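Local coordinates for envelope protein (White spot syndrome virus, PDB 7DDA) that forms part of the viral envelope and, through sulphate-binding sites in the C-terminal domain that makes up this chain, probably binds heparin, at residues I36-C41 and K160-F165; G44-V49 and F80-I85; C113-E118 and Y148-P153. One frame throughout, in Å; residues are numbered along the deposited sequence.

Contact 1 (I36-C41 and K160-F165); sequences IVKADC and KLIIYF
I36 holds CG2 anti to its backbone N (CG1 at chi1 -53°), and this branched methyl lies over one face of the Y164 ring. I36 CG2 is 4.1 Å from the Y164 ring centre in a CH-pi contact displaced toward the rim, and also 3.6 Å from I162 CG2. K160 bends at chi2 (-57°), and from there its extended end reaches D40: NZ bonds OD1 at 2.6 Å, on the lone pair turned away from OD2. A salt bridge to D47 gives NZ a second carboxylate, which should ease the nearness of K38 NZ, 4.6 Å from K160 NZ. Two central strands of an antiparallel sheet, one half of a beta sandwich, are thus paired. V37 N to I163 O and I163 N to V37 O are both hydrogen bonds of 2.8 Å, and A39 with L161 repeats the pattern. The side chains of V37, A39, L161 and I163 turn to the opposing sheet, where apolar groups and a small alanine suit the interior against Y100 and F150. V37 CG2 touches F165 CE1 at 3.5 Å. On the other face Y164 OH bonds E118, and F116 of a second subunit packs on Y164.

Contact 2 (G44-V49 and F80-I85); sequences GDIDEV and FHIYKI
K84 reaches across to G44 and D45 with a side chain that first leans on backbone and then ends in a charge. CG lies anti to the backbone N (chi1 173°), and the chain beyond it is extended. CB and CG each pass 4.0 Å from G44 O. CD comes closest to that peptide, 3.6 Å from G44 O, its methylene lying against a carbonyl whose hydrogen-bond donor is Y100 OH. CE carries the chain on toward the carboxylate, and NZ closes a salt bridge with D45 OD1 at 3.0 Å, meeting the oxygen nearly along its C-O axis. NZ also donates to T43 O, so residues on either side of G44 hold the ammonium. G44 suits its place because its phi of 83° would press a side chain against the preceding carbonyl.

Further along, the contact becomes apolar. I46 CD1 rests 3.5 Å from I82 O and 3.7 Å from Y83 CA, while V49 CG1 meets I82 CD1 at 4.0 Å; branched aliphatic residues suit strands and fill this margin. I46 and V49 can both point toward the other strand because D47 and E48 together face K38, a classic beta bulge that resets the alternation between them. Y83 starts away from the other strand; its OH bonds E145, and its side chain lies about 4 Å from a bound sulfate. With axes 8.6 Å apart and running at 167°, no backbone bonds join the strands: these are the edge strands of two different sheets, facing one another along one margin of an antiparallel beta sandwich.

Contact 3 (C113-E118 and Y148-P153); sequences CRIFAE and YGFLIP
I115 makes contact with two aromatic rings, Y148 and F150, using chiefly CG2 for Y148 and CD1 for F150. The first kind of contact is CH-pi: CG2 of I115 stands over one face of the Y148 ring, 4.1 Å from its centre and 21° off the normal, displaced toward the rim. The second is sulfur-aromatic, C113 SG approaching the same ring obliquely at 4.7 Å from the centre. A slim, polarisable cysteine suits a place beside a large ring. Apolar contacts follow along the strand. I115 sets CG1 between its backbone N and carbonyl carbon (chi1 69°), the crowded position, and the branch continues to CD1, which meets F150 CZ tip to tip at 3.4 Å. Beyond it A117 CB touches F150 CE1 at 3.7 Å, a small residue facing a bulky one.

The strands run nearly parallel (23°), yet they share no hydrogen bond, since they belong to opposite sheets of the beta sandwich with axes 9.7 Å apart; what fills the distance is interior side chains. Y148 OH finds its partner outside the pair, in N136 O. Within the strand, R114 NH1 donates to C113 O at 2.7 Å from well above the carbonyl plane. On the outer face, R114 NE forms a salt bridge with E48 of the third subunit, and F116 meets F116 of the second and third subunits with rings edge to face.

In the fold
From the N terminus, strand 30-40 supplies the first half of contact 1, which finds its partner only 119 residues later in strand 160-170, close to the chain's end. Everything between lies inside that loop. Contact 2 opens within the turn that leads into strand 46-52 and closes at strand 80-89, joining the edges of the two sheets; contact 3 then opens on strand 110-120 and closes on strand 145-153, joining the sheets' facing interiors. Contacts 2 and 3 follow in series without crossing, both nested within contact 1. Contact 1 adjoins both: 44-49 meets 160-165 through a salt bridge, and backbone bonds link 160-165 to 113-118. Contacts 2 and 3 do not touch, their nearest atoms about 6 Å apart.

Contact 1 (I36-C41 and K160-F165)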
ATOM      1  N   ILE A  36      10.346  -3.803   0.092  1.00 23.65           N
ATOM      2  CA  ILE A  36       9.277  -4.602  -0.502  1.00 19.39           C
ATOM      3  C   ILE A  36       9.825  -5.998  -0.755  1.00 20.80           C
ATOM      4  O   ILE A  36      10.774  -6.174  -1.527  1.00 20.37           O
ATOM      5  CB  ILE A  36       8.751  -3.966  -1.799  1.00 21.60           C
ATOM      6  CG1 ILE A  36       8.349  -2.507  -1.564  1.00 23.64           C
ATOM      7  CG2 ILE A  36       7.555  -4.737  -2.349  1.00 18.96           C
ATOM      8  CD1 ILE A  36       7.849  -1.802  -2.835  1.00 21.57           C
ATOM      9  N   VAL A  37       9.249  -6.989  -0.088  1.00 21.55           N
ATOM     10  CA  VAL A  37       9.727  -8.364  -0.148  1.00 17.60           C
ATOM     11  C   VAL A  37       8.691  -9.188  -0.895  1.00 22.09           C
ATOM     12  O   VAL A  37       7.500  -9.159  -0.546  1.00 18.49           O
ATOM     13  CB  VAL A  37       9.970  -8.948   1.255  1.00 19.11           C
ATOM     14  CG1 VAL A  37      10.277 -10.452   1.167  1.00 16.40           C
ATOM     15  CG2 VAL A  37      11.073  -8.187   1.976  1.00 15.47           C
ATOM     16  N   LYS A  38       9.149  -9.916  -1.918  1.00 18.70           N
ATOM     17  CA  LYS A  38       8.342 -10.890  -2.639  1.00 18.86           C
ATOM     18  C   LYS A  38       8.705 -12.299  -2.169  1.00 21.98           C
ATOM     19  O   LYS A  38       9.868 -12.712  -2.269  1.00 22.13           O
ATOM     20  CB  LYS A  38       8.549 -10.755  -4.147  1.00 16.78           C
ATOM     21  CG  LYS A  38       7.846 -11.852  -4.932  1.00 21.51           C
ATOM     22  CD  LYS A  38       7.522 -11.429  -6.355  1.00 23.91           C
ATOM     23  CE  LYS A  38       8.639 -11.741  -7.311  1.00 28.00           C
ATOM     24  NZ  LYS A  38       8.585 -13.166  -7.710  1.00 33.14           N
ATOM     25  N   ALA A  39       7.711 -13.036  -1.671  1.00 20.11           N
ATOM     26  CA  ALA A  39       7.908 -14.395  -1.186  1.00 20.62           C
ATOM     27  C   ALA A  39       6.899 -15.336  -1.834  1.00 22.09           C
ATOM     28  O   ALA A  39       5.806 -14.927  -2.227  1.00 23.14           O
ATOM     29  CB  ALA A  39       7.772 -14.468   0.337  1.00 18.19           C
ATOM     30  N   ASP A  40       7.256 -16.612  -1.920  1.00 21.97           N
ATOM     31  CA  ASP A  40       6.408 -17.575  -2.608  1.00 23.05           C
ATOM     32  C   ASP A  40       5.318 -18.115  -1.683  1.00 23.08           C
ATOM     33  O   ASP A  40       5.596 -18.499  -0.545  1.00 24.30           O
ATOM     34  CB  ASP A  40       7.252 -18.721  -3.146  1.00 20.19           C
ATOM     35  CG  ASP A  40       6.443 -19.670  -3.974  1.00 22.56           C
ATOM     36  OD1 ASP A  40       6.244 -19.378  -5.173  1.00 17.73           O
ATOM     37  OD2 ASP A  40       5.970 -20.682  -3.402  1.00 24.42           O
ATOM     38  N   CYS A  41       4.077 -18.169  -2.177  1.00 20.83           N
ATOM     39  CA  CYS A  41       2.966 -18.559  -1.308  1.00 23.73           C
ATOM     40  C   CYS A  41       2.988 -20.030  -0.925  1.00 27.17           C
ATOM     41  O   CYS A  41       2.345 -20.406   0.056  1.00 31.52           O
ATOM     42  CB  CYS A  41       1.619 -18.253  -1.958  1.00 21.08           C
ATOM     43  SG  CYS A  41       1.115 -16.541  -1.880  1.00 25.64           S
ATOM     44  N   LYS A 160       2.156 -15.126  -5.090  1.00 21.50           N
ATOM     45  CA  LYS A 160       3.208 -14.561  -4.256  1.00 23.65           C
ATOM     46  C   LYS A 160       2.633 -13.744  -3.106  1.00 23.82           C
ATOM     47  O   LYS A 160       1.535 -13.179  -3.194  1.00 24.10           O
ATOM     48  CB  LYS A 160       4.161 -13.669  -5.068  1.00 21.27           C
ATOM     49  CG  LYS A 160       4.831 -14.353  -6.273  1.00 25.00           C
ATOM     50  CD  LYS A 160       5.612 -15.584  -5.849  1.00 20.92           C
ATOM     51  CE  LYS A 160       6.371 -16.214  -7.007  1.00 17.58           C
ATOM     52  NZ  LYS A 160       7.204 -17.345  -6.530  1.00 15.64           N
ATOM     53  N   LEU A 161       3.400 -13.686  -2.023  1.00 21.00           N
ATOM     54  CA  LEU A 161       3.138 -12.787  -0.906  1.00 18.63           C
ATOM     55  C   LEU A 161       4.089 -11.603  -1.024  1.00 20.53           C
ATOM     56  O   LEU A 161       5.309 -11.788  -1.085  1.00 21.26           O
ATOM     57  CB  LEU A 161       3.316 -13.514   0.430  1.00 15.79           C
ATOM     58  CG  LEU A 161       3.101 -12.744   1.736  1.00 18.21           C
ATOM     59  CD1 LEU A 161       1.679 -12.204   1.851  1.00 15.73           C
ATOM     60  CD2 LEU A 161       3.419 -13.643   2.918  1.00 14.98           C
ATOM     61  N   ILE A 162       3.536 -10.396  -1.104  1.00 18.49           N
ATOM     62  CA  ILE A 162       4.331  -9.175  -1.148  1.00 16.22           C
ATOM     63  C   ILE A 162       4.181  -8.490   0.203  1.00 19.41           C
ATOM     64  O   ILE A 162       3.066  -8.126   0.603  1.00 18.83           O
ATOM     65  CB  ILE A 162       3.906  -8.251  -2.299  1.00 15.14           C
ATOM     66  CG1 ILE A 162       3.753  -9.039  -3.607  1.00 19.76           C
ATOM     67  CG2 ILE A 162       4.918  -7.165  -2.492  1.00 15.83           C
ATOM     68  CD1 ILE A 162       5.040  -9.688  -4.115  1.00 15.52           C
ATOM     69  N   ILE A 163       5.294  -8.342   0.921  1.00 17.10           N
ATOM     70  CA  ILE A 163       5.308  -7.730   2.244  1.00 16.45           C
ATOM     71  C   ILE A 163       6.046  -6.402   2.159  1.00 19.23           C
ATOM     72  O   ILE A 163       7.151  -6.328   1.602  1.00 17.45           O
ATOM     73  CB  ILE A 163       5.968  -8.636   3.295  1.00 15.81           C
ATOM     74  CG1 ILE A 163       5.461 -10.066   3.201  1.00 14.80           C
ATOM     75  CG2 ILE A 163       5.746  -8.081   4.678  1.00 15.72           C
ATOM     76  CD1 ILE A 163       6.356 -11.038   3.982  1.00 16.88           C
ATOM     77  N   TYR A 164       5.443  -5.361   2.721  1.00 17.69           N
ATOM     78  CA  TYR A 164       6.031  -4.031   2.737  1.00 19.47           C
ATOM     79  C   TYR A 164       6.439  -3.723   4.172  1.00 18.74           C
ATOM     80  O   TYR A 164       5.609  -3.775   5.084  1.00 18.22           O
ATOM     81  CB  TYR A 164       5.054  -2.980   2.193  1.00 19.77           C
ATOM     82  CG  TYR A 164       4.551  -3.245   0.774  1.00 20.02           C
ATOM     83  CD1 TYR A 164       3.660  -4.283   0.509  1.00 19.35           C
ATOM     84  CD2 TYR A 164       4.960  -2.457  -0.292  1.00 17.43           C
ATOM     85  CE1 TYR A 164       3.203  -4.531  -0.780  1.00 19.42           C
ATOM     86  CE2 TYR A 164       4.503  -2.697  -1.587  1.00 18.81           C
ATOM     87  CZ  TYR A 164       3.625  -3.734  -1.826  1.00 21.76           C
ATOM     88  OH  TYR A 164       3.159  -3.991  -3.113  1.00 22.50           O
ATOM     89  N   PHE A 165       7.721  -3.439   4.371  1.00 20.53           N
ATOM     90  CA  PHE A 165       8.256  -3.080   5.677  1.00 18.66           C
ATOM     91  C   PHE A 165       8.501  -1.583   5.694  1.00 22.55           C
ATOM     92  O   PHE A 165       9.292  -1.074   4.887  1.00 20.90           O
ATOM     93  CB  PHE A 165       9.555  -3.831   5.970  1.00 19.51           C
ATOM     94  CG  PHE A 165       9.401  -5.321   5.997  1.00 19.17           C
ATOM     95  CD1 PHE A 165       9.419  -6.054   4.817  1.00 20.09           C
ATOM     96  CD2 PHE A 165       9.259  -5.989   7.187  1.00 14.67           C
ATOM     97  CE1 PHE A 165       9.281  -7.429   4.842  1.00 17.78           C
ATOM     98  CE2 PHE A 165       9.128  -7.353   7.211  1.00 17.78           C
ATOM     99  CZ  PHE A 165       9.138  -8.075   6.044  1.00 16.76           C
TER

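Contact 2 (G44-V49 and F80-I85)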
ATOM      1  N   GLY A  44       7.072 -20.396   0.928  1.00 26.31           N
ATOM      2  CA  GLY A  44       7.495 -19.319   1.786  1.00 20.66           C
ATOM      3  C   GLY A  44       8.796 -18.659   1.388  1.00 25.14           C
ATOM      4  O   GLY A  44       9.134 -17.618   1.958  1.00 26.21           O
ATOM      5  N   ASP A  45       9.523 -19.204   0.411  1.00 26.13           N
ATOM      6  CA  ASP A  45      10.856 -18.703   0.098  1.00 21.89           C
ATOM      7  C   ASP A  45      10.822 -17.266  -0.405  1.00 23.41           C
ATOM      8  O   ASP A  45       9.913 -16.854  -1.126  1.00 24.44           O
ATOM      9  CB  ASP A  45      11.525 -19.581  -0.953  1.00 21.85           C
ATOM     10  CG  ASP A  45      11.766 -20.983  -0.469  1.00 29.73           C
ATOM     11  OD1 ASP A  45      11.597 -21.233   0.748  1.00 30.60           O
ATOM     12  OD2 ASP A  45      12.105 -21.839  -1.315  1.00 33.61           O
ATOM     13  N   ILE A  46      11.858 -16.517  -0.057  1.00 19.90           N
ATOM     14  CA  ILE A  46      11.966 -15.124  -0.463  1.00 22.81           C
ATOM     15  C   ILE A  46      12.530 -15.069  -1.877  1.00 24.56           C
ATOM     16  O   ILE A  46      13.607 -15.602  -2.143  1.00 28.12           O
ATOM     17  CB  ILE A  46      12.839 -14.330   0.522  1.00 21.40           C
ATOM     18  CG1 ILE A  46      12.082 -14.158   1.842  1.00 18.29           C
ATOM     19  CG2 ILE A  46      13.236 -12.992  -0.063  1.00 16.67           C
ATOM     20  CD1 ILE A  46      12.825 -13.392   2.886  1.00 14.55           C
ATOM     21  N   ASP A  47      11.790 -14.438  -2.792  1.00 24.03           N
ATOM     22  CA  ASP A  47      12.236 -14.295  -4.168  1.00 19.56           C
ATOM     23  C   ASP A  47      13.020 -13.017  -4.412  1.00 21.39           C
ATOM     24  O   ASP A  47      13.826 -12.981  -5.342  1.00 18.50           O
ATOM     25  CB  ASP A  47      11.053 -14.309  -5.135  1.00 18.55           C
ATOM     26  CG  ASP A  47      10.351 -15.642  -5.185  1.00 24.63           C
ATOM     27  OD1 ASP A  47      10.978 -16.663  -4.850  1.00 27.21           O
ATOM     28  OD2 ASP A  47       9.163 -15.673  -5.585  1.00 29.68           O
ATOM     29  N   GLU A  48      12.791 -11.970  -3.623  1.00 20.36           N
ATOM     30  CA  GLU A  48      13.390 -10.674  -3.902  1.00 19.77           C
ATOM     31  C   GLU A  48      13.226  -9.764  -2.690  1.00 21.72           C
ATOM     32  O   GLU A  48      12.179  -9.777  -2.034  1.00 20.37           O
ATOM     33  CB  GLU A  48      12.754 -10.020  -5.144  1.00 20.16           C
ATOM     34  CG  GLU A  48      13.280  -8.628  -5.412  1.00 19.07           C
ATOM     35  CD  GLU A  48      12.646  -7.964  -6.606  1.00 22.56           C
ATOM     36  OE1 GLU A  48      11.499  -7.500  -6.512  1.00 28.72           O
ATOM     37  OE2 GLU A  48      13.310  -7.880  -7.647  1.00 26.58           O
ATOM     38  N   VAL A  49      14.269  -8.981  -2.413  1.00 23.70           N
ATOM     39  CA  VAL A  49      14.276  -7.944  -1.389  1.00 23.95           C
ATOM     40  C   VAL A  49      14.568  -6.625  -2.093  1.00 25.52           C
ATOM     41  O   VAL A  49      15.698  -6.380  -2.518  1.00 25.92           O
ATOM     42  CB  VAL A  49      15.305  -8.232  -0.288  1.00 21.53           C
ATOM     43  CG1 VAL A  49      15.279  -7.139   0.778  1.00 19.24           C
ATOM     44  CG2 VAL A  49      15.026  -9.587   0.331  1.00 15.36           C
ATOM     45  N   PHE A  80      19.522  -4.104   6.907  1.00 31.77           N
ATOM     46  CA  PHE A  80      18.498  -5.010   7.394  1.00 30.39           C
ATOM     47  C   PHE A  80      18.726  -6.372   6.776  1.00 26.52           C
ATOM     48  O   PHE A  80      19.313  -6.488   5.699  1.00 30.36           O
ATOM     49  CB  PHE A  80      17.100  -4.497   7.059  1.00 24.38           C
ATOM     50  CG  PHE A  80      16.861  -3.111   7.535  1.00 30.33           C
ATOM     51  CD1 PHE A  80      16.747  -2.844   8.898  1.00 34.84           C
ATOM     52  CD2 PHE A  80      16.816  -2.051   6.634  1.00 36.02           C
ATOM     53  CE1 PHE A  80      16.548  -1.541   9.358  1.00 33.98           C
ATOM     54  CE2 PHE A  80      16.621  -0.750   7.078  1.00 36.12           C
ATOM     55  CZ  PHE A  80      16.487  -0.492   8.445  1.00 35.55           C
ATOM     56  N   HIS A  81      18.283  -7.404   7.482  1.00 22.50           N
ATOM     57  CA  HIS A  81      18.290  -8.762   6.960  1.00 22.12           C
ATOM     58  C   HIS A  81      16.893  -9.342   7.150  1.00 21.64           C
ATOM     59  O   HIS A  81      16.360  -9.330   8.262  1.00 22.32           O
ATOM     60  CB  HIS A  81      19.363  -9.627   7.659  1.00 20.36           C
ATOM     61  CG  HIS A  81      19.452 -11.029   7.128  1.00 21.96           C
ATOM     62  ND1 HIS A  81      19.862 -12.095   7.902  1.00 21.62           N
ATOM     63  CD2 HIS A  81      19.169 -11.539   5.906  1.00 17.08           C
ATOM     64  CE1 HIS A  81      19.831 -13.201   7.178  1.00 20.18           C
ATOM     65  NE2 HIS A  81      19.413 -12.891   5.963  1.00 21.28           N
ATOM     66  N   ILE A  82      16.297  -9.831   6.066  1.00 20.53           N
ATOM     67  CA  ILE A  82      14.936 -10.362   6.074  1.00 19.60           C
ATOM     68  C   ILE A  82      14.989 -11.812   5.617  1.00 20.35           C
ATOM     69  O   ILE A  82      15.636 -12.132   4.612  1.00 20.53           O
ATOM     70  CB  ILE A  82      13.999  -9.532   5.175  1.00 18.32           C
ATOM     71  CG1 ILE A  82      14.058  -8.057   5.580  1.00 17.46           C
ATOM     72  CG2 ILE A  82      12.568 -10.070   5.249  1.00 17.11           C
ATOM     73  CD1 ILE A  82      13.642  -7.098   4.471  1.00 17.04           C
ATOM     74  N   TYR A  83      14.311 -12.688   6.348  1.00 17.32           N
ATOM     75  CA  TYR A  83      14.500 -14.115   6.137  1.00 21.30           C
ATOM     76  C   TYR A  83      13.217 -14.838   6.496  1.00 21.21           C
ATOM     77  O   TYR A  83      12.456 -14.400   7.370  1.00 20.57           O
ATOM     78  CB  TYR A  83      15.668 -14.678   6.980  1.00 18.82           C
ATOM     79  CG  TYR A  83      15.726 -14.059   8.358  1.00 19.59           C
ATOM     80  CD1 TYR A  83      15.026 -14.614   9.412  1.00 18.14           C
ATOM     81  CD2 TYR A  83      16.440 -12.881   8.586  1.00 20.76           C
ATOM     82  CE1 TYR A  83      15.056 -14.039  10.667  1.00 20.42           C
ATOM     83  CE2 TYR A  83      16.467 -12.290   9.836  1.00 19.28           C
ATOM     84  CZ  TYR A  83      15.775 -12.877  10.868  1.00 19.60           C
ATOM     85  OH  TYR A  83      15.793 -12.310  12.115  1.00 22.95           O
ATOM     86  N   LYS A  84      12.985 -15.938   5.792  1.00 20.41           N
ATOM     87  CA  LYS A  84      11.930 -16.867   6.153  1.00 18.82           C
ATOM     88  C   LYS A  84      12.283 -17.573   7.454  1.00 19.76           C
ATOM     89  O   LYS A  84      13.368 -18.139   7.593  1.00 25.11           O
ATOM     90  CB  LYS A  84      11.738 -17.873   5.023  1.00 20.06           C
ATOM     91  CG  LYS A  84      10.786 -19.008   5.318  1.00 25.60           C
ATOM     92  CD  LYS A  84      10.763 -19.959   4.133  1.00 25.51           C
ATOM     93  CE  LYS A  84      10.401 -21.360   4.551  1.00 28.69           C
ATOM     94  NZ  LYS A  84      10.510 -22.299   3.390  1.00 35.82           N
ATOM     95  N   ILE A  85      11.385 -17.510   8.426  1.00 21.99           N
ATOM     96  CA  ILE A  85      11.551 -18.317   9.625  1.00 21.03           C
ATOM     97  C   ILE A  85      10.851 -19.660   9.476  1.00 26.22           C
ATOM     98  O   ILE A  85      11.396 -20.695   9.867  1.00 24.72           O
ATOM     99  CB  ILE A  85      11.038 -17.544  10.853  1.00 24.12           C
ATOM    100  CG1 ILE A  85      11.964 -16.366  11.175  1.00 20.16           C
ATOM    101  CG2 ILE A  85      10.890 -18.461  12.065  1.00 18.13           C
ATOM    102  CD1 ILE A  85      11.384 -15.449  12.219  1.00 17.72           C
TER

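Contact 3 (C113-E118 and Y148-P153)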
ATOM      1  N   CYS A 113       9.099  -0.896  13.074  1.00 24.14           N
ATOM      2  CA  CYS A 113       8.706  -1.537  11.826  1.00 21.00           C
ATOM      3  C   CYS A 113       7.191  -1.663  11.781  1.00 26.90           C
ATOM      4  O   CYS A 113       6.587  -2.232  12.695  1.00 27.20           O
ATOM      5  CB  CYS A 113       9.347  -2.920  11.694  1.00 21.24           C
ATOM      6  SG  CYS A 113       9.216  -3.641  10.050  1.00 24.38           S
ATOM      7  N   ARG A 114       6.576  -1.149  10.715  1.00 24.60           N
ATOM      8  CA  ARG A 114       5.172  -1.409  10.424  1.00 24.11           C
ATOM      9  C   ARG A 114       5.072  -2.090   9.064  1.00 23.89           C
ATOM     10  O   ARG A 114       5.925  -1.882   8.193  1.00 21.82           O
ATOM     11  CB  ARG A 114       4.343  -0.121  10.440  1.00 22.25           C
ATOM     12  CG  ARG A 114       4.357   0.616  11.766  1.00 22.05           C
ATOM     13  CD  ARG A 114       3.613  -0.166  12.810  1.00 23.47           C
ATOM     14  NE  ARG A 114       3.727   0.426  14.143  1.00 29.74           N
ATOM     15  CZ  ARG A 114       4.764   0.239  14.965  1.00 29.18           C
ATOM     16  NH1 ARG A 114       5.802  -0.504  14.580  1.00 23.29           N
ATOM     17  NH2 ARG A 114       4.767   0.803  16.168  1.00 20.85           N
ATOM     18  N   ILE A 115       4.024  -2.910   8.878  1.00 21.20           N
ATOM     19  CA  ILE A 115       3.942  -3.781   7.714  1.00 19.77           C
ATOM     20  C   ILE A 115       2.603  -3.666   6.996  1.00 21.83           C
ATOM     21  O   ILE A 115       1.566  -3.316   7.569  1.00 19.70           O
ATOM     22  CB  ILE A 115       4.169  -5.264   8.062  1.00 22.87           C
ATOM     23  CG1 ILE A 115       2.987  -5.758   8.876  1.00 19.98           C
ATOM     24  CG2 ILE A 115       5.532  -5.493   8.738  1.00 19.75           C
ATOM     25  CD1 ILE A 115       2.981  -7.205   9.101  1.00 30.52           C
ATOM     26  N   PHE A 116       2.654  -4.007   5.716  1.00 20.10           N
ATOM     27  CA  PHE A 116       1.498  -4.240   4.878  1.00 16.44           C
ATOM     28  C   PHE A 116       1.830  -5.429   3.979  1.00 17.97           C
ATOM     29  O   PHE A 116       2.970  -5.573   3.521  1.00 18.45           O
ATOM     30  CB  PHE A 116       1.161  -2.990   4.049  1.00 18.30           C
ATOM     31  CG  PHE A 116       0.105  -3.233   3.008  1.00 20.00           C
ATOM     32  CD1 PHE A 116      -1.185  -3.576   3.381  1.00 17.81           C
ATOM     33  CD2 PHE A 116       0.422  -3.191   1.654  1.00 17.61           C
ATOM     34  CE1 PHE A 116      -2.154  -3.830   2.426  1.00 20.55           C
ATOM     35  CE2 PHE A 116      -0.546  -3.438   0.696  1.00 19.20           C
ATOM     36  CZ  PHE A 116      -1.840  -3.755   1.081  1.00 16.60           C
ATOM     37  N   ALA A 117       0.845  -6.285   3.731  1.00 16.05           N
ATOM     38  CA  ALA A 117       1.070  -7.457   2.894  1.00 18.10           C
ATOM     39  C   ALA A 117      -0.142  -7.709   2.005  1.00 19.37           C
ATOM     40  O   ALA A 117      -1.279  -7.410   2.382  1.00 20.72           O
ATOM     41  CB  ALA A 117       1.368  -8.696   3.741  1.00 17.66           C
ATOM     42  N   GLU A 118       0.114  -8.262   0.822  1.00 17.50           N
ATOM     43  CA  GLU A 118      -0.930  -8.510  -0.166  1.00 20.33           C
ATOM     44  C   GLU A 118      -0.518  -9.666  -1.071  1.00 21.23           C
ATOM     45  O   GLU A 118       0.667  -9.864  -1.353  1.00 22.06           O
ATOM     46  CB  GLU A 118      -1.258  -7.219  -0.948  1.00 17.68           C
ATOM     47  CG  GLU A 118      -0.082  -6.455  -1.634  1.00 22.19           C
ATOM     48  CD  GLU A 118       0.190  -6.774  -3.095  1.00 21.87           C
ATOM     49  OE1 GLU A 118      -0.684  -7.353  -3.748  1.00 26.87           O
ATOM     50  OE2 GLU A 118       1.240  -6.333  -3.621  1.00 21.32           O
ATOM     51  N   TYR A 148       7.225 -11.299  11.857  1.00 18.17           N
ATOM     52  CA  TYR A 148       5.974 -10.928  11.202  1.00 16.07           C
ATOM     53  C   TYR A 148       5.352 -12.161  10.564  1.00 18.01           C
ATOM     54  O   TYR A 148       5.945 -12.769   9.668  1.00 21.12           O
ATOM     55  CB  TYR A 148       6.239  -9.809  10.190  1.00 15.85           C
ATOM     56  CG  TYR A 148       6.831  -8.635  10.950  1.00 19.13           C
ATOM     57  CD1 TYR A 148       6.019  -7.818  11.734  1.00 20.24           C
ATOM     58  CD2 TYR A 148       8.199  -8.408  10.971  1.00 18.56           C
ATOM     59  CE1 TYR A 148       6.544  -6.792  12.483  1.00 20.05           C
ATOM     60  CE2 TYR A 148       8.739  -7.368  11.728  1.00 19.78           C
ATOM     61  CZ  TYR A 148       7.904  -6.572  12.477  1.00 20.43           C
ATOM     62  OH  TYR A 148       8.420  -5.538  13.219  1.00 25.87           O
ATOM     63  N   GLY A 149       4.175 -12.547  11.043  1.00 17.05           N
ATOM     64  CA  GLY A 149       3.528 -13.784  10.631  1.00 17.78           C
ATOM     65  C   GLY A 149       2.218 -13.528   9.901  1.00 19.13           C
ATOM     66  O   GLY A 149       1.427 -12.673  10.304  1.00 18.73           O
ATOM     67  N   PHE A 150       1.991 -14.295   8.843  1.00 18.16           N
ATOM     68  CA  PHE A 150       0.818 -14.107   8.010  1.00 16.88           C
ATOM     69  C   PHE A 150       0.079 -15.425   7.864  1.00 20.06           C
ATOM     70  O   PHE A 150       0.698 -16.461   7.602  1.00 22.42           O
ATOM     71  CB  PHE A 150       1.235 -13.535   6.666  1.00 15.49           C
ATOM     72  CG  PHE A 150       2.034 -12.273   6.796  1.00 18.42           C
ATOM     73  CD1 PHE A 150       1.398 -11.050   6.982  1.00 16.50           C
ATOM     74  CD2 PHE A 150       3.421 -12.311   6.798  1.00 15.88           C
ATOM     75  CE1 PHE A 150       2.128  -9.884   7.125  1.00 15.00           C
ATOM     76  CE2 PHE A 150       4.167 -11.145   6.943  1.00 16.65           C
ATOM     77  CZ  PHE A 150       3.520  -9.931   7.102  1.00 17.60           C
ATOM     78  N   LEU A 151      -1.233 -15.393   8.078  1.00 16.93           N
ATOM     79  CA  LEU A 151      -2.102 -16.522   7.773  1.00 20.48           C
ATOM     80  C   LEU A 151      -2.719 -16.261   6.411  1.00 20.16           C
ATOM     81  O   LEU A 151      -3.430 -15.266   6.235  1.00 25.03           O
ATOM     82  CB  LEU A 151      -3.202 -16.670   8.819  1.00 17.33           C
ATOM     83  CG  LEU A 151      -4.164 -17.858   8.711  1.00 24.61           C
ATOM     84  CD1 LEU A 151      -3.463 -19.223   8.692  1.00 16.36           C
ATOM     85  CD2 LEU A 151      -5.191 -17.775   9.825  1.00 30.77           C
ATOM     86  N   ILE A 152      -2.431 -17.112   5.439  1.00 22.41           N
ATOM     87  CA  ILE A 152      -3.023 -16.882   4.121  1.00 28.83           C
ATOM     88  C   ILE A 152      -3.881 -18.079   3.716  1.00 27.49           C
ATOM     89  O   ILE A 152      -3.624 -19.210   4.159  1.00 23.56           O
ATOM     90  CB  ILE A 152      -1.959 -16.577   3.045  1.00 24.91           C
ATOM     91  CG1 ILE A 152      -1.147 -17.819   2.706  1.00 24.44           C
ATOM     92  CG2 ILE A 152      -1.052 -15.430   3.467  1.00 19.40           C
ATOM     93  CD1 ILE A 152      -0.304 -17.663   1.461  1.00 21.28           C
ATOM     94  N   PRO A 153      -4.926 -17.875   2.914  1.00 25.07           N
ATOM     95  CA  PRO A 153      -5.601 -19.015   2.293  1.00 24.78           C
ATOM     96  C   PRO A 153      -4.675 -19.668   1.286  1.00 28.31           C
ATOM     97  O   PRO A 153      -3.817 -19.007   0.694  1.00 27.97           O
ATOM     98  CB  PRO A 153      -6.815 -18.384   1.600  1.00 24.98           C
ATOM     99  CG  PRO A 153      -6.899 -16.979   2.122  1.00 26.85           C
ATOM    100  CD  PRO A 153      -5.508 -16.594   2.492  1.00 23.78           C
TER